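Local coordinates for coat protein (Papaya mosaic virus, PDB 4DOX) that forms the protein coat of a flexible filamentous plant virus, its subunits probably stacking in a helical array around the viral RNA, at residues V64-C67 against Y68-S72; P28-N31 against L32-S35. One frame throughout, in Å; residues are numbered along the deposited sequence.

Contact 1: residues V64-C67 against Y68-S72; sequences VNFC and YDNGS
The last turn of helix 56-70 closes with N70 folded back onto F66, one turn earlier. F66 O is gripped twice by the same residue: N70 N reaches it at 2.9 Å, and N70 ND2, also 2.9 Å away, comes in tilted from the carbonyl plane. With CG anti to its carbonyl carbon (chi1 -61°), the N70 side chain turns back along the helix instead of out past its end. The same bend lays ND2 over one face of the F66 ring, 3.0 Å above the plane and offset toward the rim, with amide and ring 30° apart. F66 CZ also sits 3.6 Å from N70 CG.

Here the helix ends. G71 N still makes a helical bond to C67 O at 2.9 Å, but G71 itself has positive phi and takes the chain out of the helix. The following residue then doubles back beside the helix, bringing S72 CB to 3.9 Å from C67 CB. Its OG bonds to D142 and R104, while on another flank D69 makes a salt bridge to R118, which also bonds N65 OD1. Y68 turns away to meet the ring of F141.

Contact 2: residues P28-N31 against L32-S35; sequences PTSN and LLPS
S30 reaches its hydroxyl forward to the backbone N-H groups of L32 and L33. OG accepts from L32 N at 3.1 Å along a fairly straight path (159° at the hydrogen), and from L33 N, also 3.1 Å away, in a more bent, weak bond. What brings it there is the extended first torsion: OG lies opposite the backbone N, beside the carbonyl carbon (chi1 -177°), on the side where the next peptides curl round. The L33 side chain lies alongside, its CB 3.7 Å from S30 OG.

The bond from L32 N makes this an ST turn, in which a serine side chain stands in for a backbone carbonyl. It bends the loop that carries the chain from helix 18-23 to helix 36-48. Two waters bridge the bend, each donating to both S30 O and L33 O; water 1 is 2.8 Å from S30 O.

Within the turn, the side chains of N31 and L32 run side by side and point the same way. N31 CG is held between its own backbone N and carbonyl carbon (chi1 60°), which sets OD1 3.6 Å from L32 CG, a flank-to-flank touch of amide oxygen on hydrocarbon. L33 goes inward, resting on N149, A151 and R108, and R108 NH1 donates a hydrogen bond to L32 O. Two residues further on, S35 is the N-cap of helix 36-48, its OG capping a backbone N of the first turn and its own N bonded to Q38 OE1, as in a capping box.

Contact 2 comes first along the chain, leading into helix 36-48, and contact 1 finishes the next helix, 56-70. They lie on opposite sides of the chain's centre, with their own centres about 20 Å apart and their nearest atoms about 10 Å apart, so neither touches the other. What they share is helix 103-108: C67 and S72 of contact 1 rest on its C107, and C67 also on L103, whereas P34 and L33 of contact 2 pack against K105 and R108. Arginines of that helix, R104 and R108, serve one contact each.

Contact 1: residues V64-C67 against Y68-S72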
ATOM      1  N   VAL A  64       5.415   4.009   3.770  1.00 23.62           N
ATOM      2  CA  VAL A  64       4.723   2.766   4.144  1.00 22.94           C
ATOM      3  C   VAL A  64       5.058   2.310   5.559  1.00 23.31           C
ATOM      4  O   VAL A  64       4.162   1.939   6.331  1.00 23.85           O
ATOM      5  CB  VAL A  64       4.994   1.631   3.141  1.00 22.83           C
ATOM      6  CG1 VAL A  64       4.160   0.432   3.495  1.00 21.57           C
ATOM      7  CG2 VAL A  64       4.713   2.135   1.709  1.00 20.06           C
ATOM      8  N   ASN A  65       6.341   2.331   5.899  1.00 23.04           N
ATOM      9  CA  ASN A  65       6.756   2.015   7.239  1.00 23.64           C
ATOM     10  C   ASN A  65       6.059   2.912   8.239  1.00 24.33           C
ATOM     11  O   ASN A  65       5.597   2.461   9.270  1.00 24.93           O
ATOM     12  CB  ASN A  65       8.259   2.229   7.381  1.00 24.39           C
ATOM     13  CG  ASN A  65       8.838   1.591   8.669  1.00 24.04           C
ATOM     14  OD1 ASN A  65       8.684   0.377   8.929  1.00 25.10           O
ATOM     15  ND2 ASN A  65       9.524   2.404   9.455  1.00 20.82           N
ATOM     16  N   PHE A  66       5.986   4.204   7.940  1.00 25.23           N
ATOM     17  CA  PHE A  66       5.454   5.154   8.905  1.00 25.54           C
ATOM     18  C   PHE A  66       4.008   4.763   9.173  1.00 26.18           C
ATOM     19  O   PHE A  66       3.569   4.776  10.324  1.00 26.86           O
ATOM     20  CB  PHE A  66       5.519   6.599   8.391  1.00 25.13           C
ATOM     21  CG  PHE A  66       4.775   7.558   9.273  1.00 24.56           C
ATOM     22  CD1 PHE A  66       5.422   8.208  10.320  1.00 23.50           C
ATOM     23  CD2 PHE A  66       3.399   7.754   9.110  1.00 22.17           C
ATOM     24  CE1 PHE A  66       4.703   9.064  11.170  1.00 23.70           C
ATOM     25  CE2 PHE A  66       2.689   8.606   9.937  1.00 21.61           C
ATOM     26  CZ  PHE A  66       3.326   9.244  10.980  1.00 22.30           C
ATOM     27  N   CYS A  67       3.289   4.392   8.102  1.00 25.92           N
ATOM     28  CA  CYS A  67       1.862   4.011   8.187  1.00 26.71           C
ATOM     29  C   CYS A  67       1.636   2.676   8.867  1.00 27.62           C
ATOM     30  O   CYS A  67       0.603   2.488   9.549  1.00 28.65           O
ATOM     31  CB  CYS A  67       1.206   4.042   6.820  1.00 25.48           C
ATOM     32  SG  CYS A  67       1.066   5.766   6.268  1.00 29.06           S
ATOM     33  N   TYR A  68       2.618   1.775   8.720  1.00 27.30           N
ATOM     34  CA  TYR A  68       2.648   0.516   9.464  1.00 27.95           C
ATOM     35  C   TYR A  68       2.511   0.738  10.977  1.00 29.18           C
ATOM     36  O   TYR A  68       1.814  -0.054  11.643  1.00 30.05           O
ATOM     37  CB  TYR A  68       3.916  -0.271   9.135  1.00 27.95           C
ATOM     38  CG  TYR A  68       4.015  -1.646   9.761  1.00 28.16           C
ATOM     39  CD1 TYR A  68       3.576  -2.777   9.062  1.00 28.94           C
ATOM     40  CD2 TYR A  68       4.585  -1.817  11.026  1.00 27.39           C
ATOM     41  CE1 TYR A  68       3.691  -4.064   9.608  1.00 31.71           C
ATOM     42  CE2 TYR A  68       4.710  -3.076  11.598  1.00 30.50           C
ATOM     43  CZ  TYR A  68       4.267  -4.225  10.901  1.00 34.43           C
ATOM     44  OH  TYR A  68       4.374  -5.517  11.482  1.00 32.97           O
ATOM     45  N   ASP A  69       3.134   1.809  11.512  1.00 28.99           N
ATOM     46  CA  ASP A  69       3.023   2.139  12.968  1.00 29.83           C
ATOM     47  C   ASP A  69       1.813   3.043  13.256  1.00 30.18           C
ATOM     48  O   ASP A  69       1.037   2.807  14.187  1.00 30.18           O
ATOM     49  CB  ASP A  69       4.338   2.712  13.553  1.00 28.37           C
ATOM     50  CG  ASP A  69       5.525   1.714  13.445  1.00 31.42           C
ATOM     51  OD1 ASP A  69       5.386   0.571  13.962  1.00 32.49           O
ATOM     52  OD2 ASP A  69       6.596   2.046  12.819  1.00 29.87           O
ATOM     53  N   ASN A  70       1.633   4.049  12.406  1.00 30.52           N
ATOM     54  CA  ASN A  70       0.755   5.175  12.735  1.00 31.16           C
ATOM     55  C   ASN A  70      -0.641   5.196  12.092  1.00 31.66           C
ATOM     56  O   ASN A  70      -1.460   5.990  12.488  1.00 32.02           O
ATOM     57  CB  ASN A  70       1.492   6.481  12.466  1.00 31.22           C
ATOM     58  CG  ASN A  70       2.768   6.624  13.318  1.00 31.58           C
ATOM     59  OD1 ASN A  70       2.695   6.838  14.530  1.00 33.35           O
ATOM     60  ND2 ASN A  70       3.931   6.504  12.682  1.00 30.45           N
ATOM     61  N   GLY A  71      -0.927   4.311  11.134  1.00 31.71           N
ATOM     62  CA  GLY A  71      -2.182   4.398  10.399  1.00 32.15           C
ATOM     63  C   GLY A  71      -1.986   5.017   9.028  1.00 31.92           C
ATOM     64  O   GLY A  71      -1.004   5.706   8.786  1.00 31.95           O
ATOM     65  N   SER A  72      -2.909   4.740   8.114  1.00 32.41           N
ATOM     66  CA  SER A  72      -2.808   5.174   6.708  1.00 31.29           C
ATOM     67  C   SER A  72      -4.116   5.872   6.318  1.00 32.78           C
ATOM     68  O   SER A  72      -4.441   6.028   5.153  1.00 32.05           O
ATOM     69  CB  SER A  72      -2.515   3.968   5.785  1.00 30.03           C
ATOM     70  OG  SER A  72      -3.582   3.036   5.806  1.00 25.06           O
TER

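Contact 2: residues P28-N31 against L32-S35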
ATOM      1  N   PRO A  28      -7.479  -6.255 -15.548  1.00 45.24           N
ATOM      2  CA  PRO A  28      -7.963  -6.439 -14.192  1.00 42.93           C
ATOM      3  C   PRO A  28      -8.100  -5.087 -13.502  1.00 41.14           C
ATOM      4  O   PRO A  28      -7.364  -4.153 -13.811  1.00 39.88           O
ATOM      5  CB  PRO A  28      -6.865  -7.267 -13.534  1.00 42.54           C
ATOM      6  CG  PRO A  28      -6.199  -7.951 -14.621  1.00 43.30           C
ATOM      7  CD  PRO A  28      -6.326  -7.116 -15.844  1.00 45.12           C
ATOM      8  N   THR A  29      -9.057  -4.998 -12.580  1.00 40.49           N
ATOM      9  CA  THR A  29      -9.421  -3.758 -11.879  1.00 38.23           C
ATOM     10  C   THR A  29      -9.353  -4.025 -10.361  1.00 37.50           C
ATOM     11  O   THR A  29      -9.394  -5.200  -9.929  1.00 37.84           O
ATOM     12  CB  THR A  29     -10.868  -3.391 -12.238  1.00 38.99           C
ATOM     13  OG1 THR A  29     -11.691  -4.530 -11.951  1.00 38.45           O
ATOM     14  CG2 THR A  29     -11.013  -3.026 -13.734  1.00 37.58           C
ATOM     15  N   SER A  30      -9.287  -2.962  -9.550  1.00 35.76           N
ATOM     16  CA  SER A  30      -9.306  -3.126  -8.093  1.00 34.53           C
ATOM     17  C   SER A  30      -9.909  -1.939  -7.406  1.00 33.64           C
ATOM     18  O   SER A  30      -9.576  -0.812  -7.729  1.00 34.28           O
ATOM     19  CB  SER A  30      -7.876  -3.325  -7.555  1.00 33.84           C
ATOM     20  OG  SER A  30      -7.918  -3.543  -6.151  1.00 33.14           O
ATOM     21  N   ASN A  31     -10.786  -2.174  -6.451  1.00 33.20           N
ATOM     22  CA  ASN A  31     -11.272  -1.075  -5.614  1.00 32.34           C
ATOM     23  C   ASN A  31     -10.461  -0.918  -4.327  1.00 32.11           C
ATOM     24  O   ASN A  31     -10.799  -0.122  -3.450  1.00 33.42           O
ATOM     25  CB  ASN A  31     -12.787  -1.155  -5.351  1.00 33.00           C
ATOM     26  CG  ASN A  31     -13.239  -2.434  -4.646  1.00 31.97           C
ATOM     27  OD1 ASN A  31     -12.453  -3.185  -4.126  1.00 31.67           O
ATOM     28  ND2 ASN A  31     -14.543  -2.648  -4.611  1.00 31.78           N
ATOM     29  N   LEU A  32      -9.382  -1.684  -4.216  1.00 30.42           N
ATOM     30  CA  LEU A  32      -8.597  -1.702  -3.007  1.00 28.80           C
ATOM     31  C   LEU A  32      -7.161  -1.225  -3.297  1.00 27.94           C
ATOM     32  O   LEU A  32      -6.440  -0.902  -2.383  1.00 28.28           O
ATOM     33  CB  LEU A  32      -8.604  -3.113  -2.383  1.00 28.51           C
ATOM     34  CG  LEU A  32      -9.861  -3.673  -1.687  1.00 28.98           C
ATOM     35  CD1 LEU A  32      -9.628  -5.106  -1.244  1.00 28.54           C
ATOM     36  CD2 LEU A  32     -10.371  -2.827  -0.488  1.00 27.96           C
ATOM     37  N   LEU A  33      -6.742  -1.205  -4.556  1.00 26.95           N
ATOM     38  CA  LEU A  33      -5.400  -0.774  -4.919  1.00 25.90           C
ATOM     39  C   LEU A  33      -5.429   0.464  -5.864  1.00 26.39           C
ATOM     40  O   LEU A  33      -6.401   0.719  -6.565  1.00 26.55           O
ATOM     41  CB  LEU A  33      -4.639  -1.940  -5.552  1.00 25.55           C
ATOM     42  CG  LEU A  33      -4.419  -3.211  -4.734  1.00 24.70           C
ATOM     43  CD1 LEU A  33      -3.644  -4.286  -5.538  1.00 24.71           C
ATOM     44  CD2 LEU A  33      -3.678  -2.920  -3.449  1.00 24.01           C
ATOM     45  N   PRO A  34      -4.375   1.270  -5.853  1.00 26.65           N
ATOM     46  CA  PRO A  34      -4.448   2.401  -6.776  1.00 27.76           C
ATOM     47  C   PRO A  34      -4.412   1.835  -8.182  1.00 29.06           C
ATOM     48  O   PRO A  34      -3.870   0.742  -8.387  1.00 29.39           O
ATOM     49  CB  PRO A  34      -3.144   3.165  -6.517  1.00 27.37           C
ATOM     50  CG  PRO A  34      -2.643   2.655  -5.178  1.00 26.32           C
ATOM     51  CD  PRO A  34      -3.119   1.237  -5.077  1.00 25.93           C
ATOM     52  N   SER A  35      -4.986   2.540  -9.141  1.00 30.65           N
ATOM     53  CA  SER A  35      -4.873   2.116 -10.518  1.00 33.46           C
ATOM     54  C   SER A  35      -3.394   2.189 -10.995  1.00 35.26           C
ATOM     55  O   SER A  35      -2.503   2.767 -10.332  1.00 36.10           O
ATOM     56  CB  SER A  35      -5.784   2.925 -11.424  1.00 33.83           C
ATOM     57  OG  SER A  35      -5.177   4.165 -11.701  1.00 34.75           O
TER
HETATM   58  O   HOH W   1      -7.298  -0.109  -9.215  1.00 22.17           O
HETATM   59  O   HOH W   2      -9.187   1.714  -6.364  1.00 22.64           O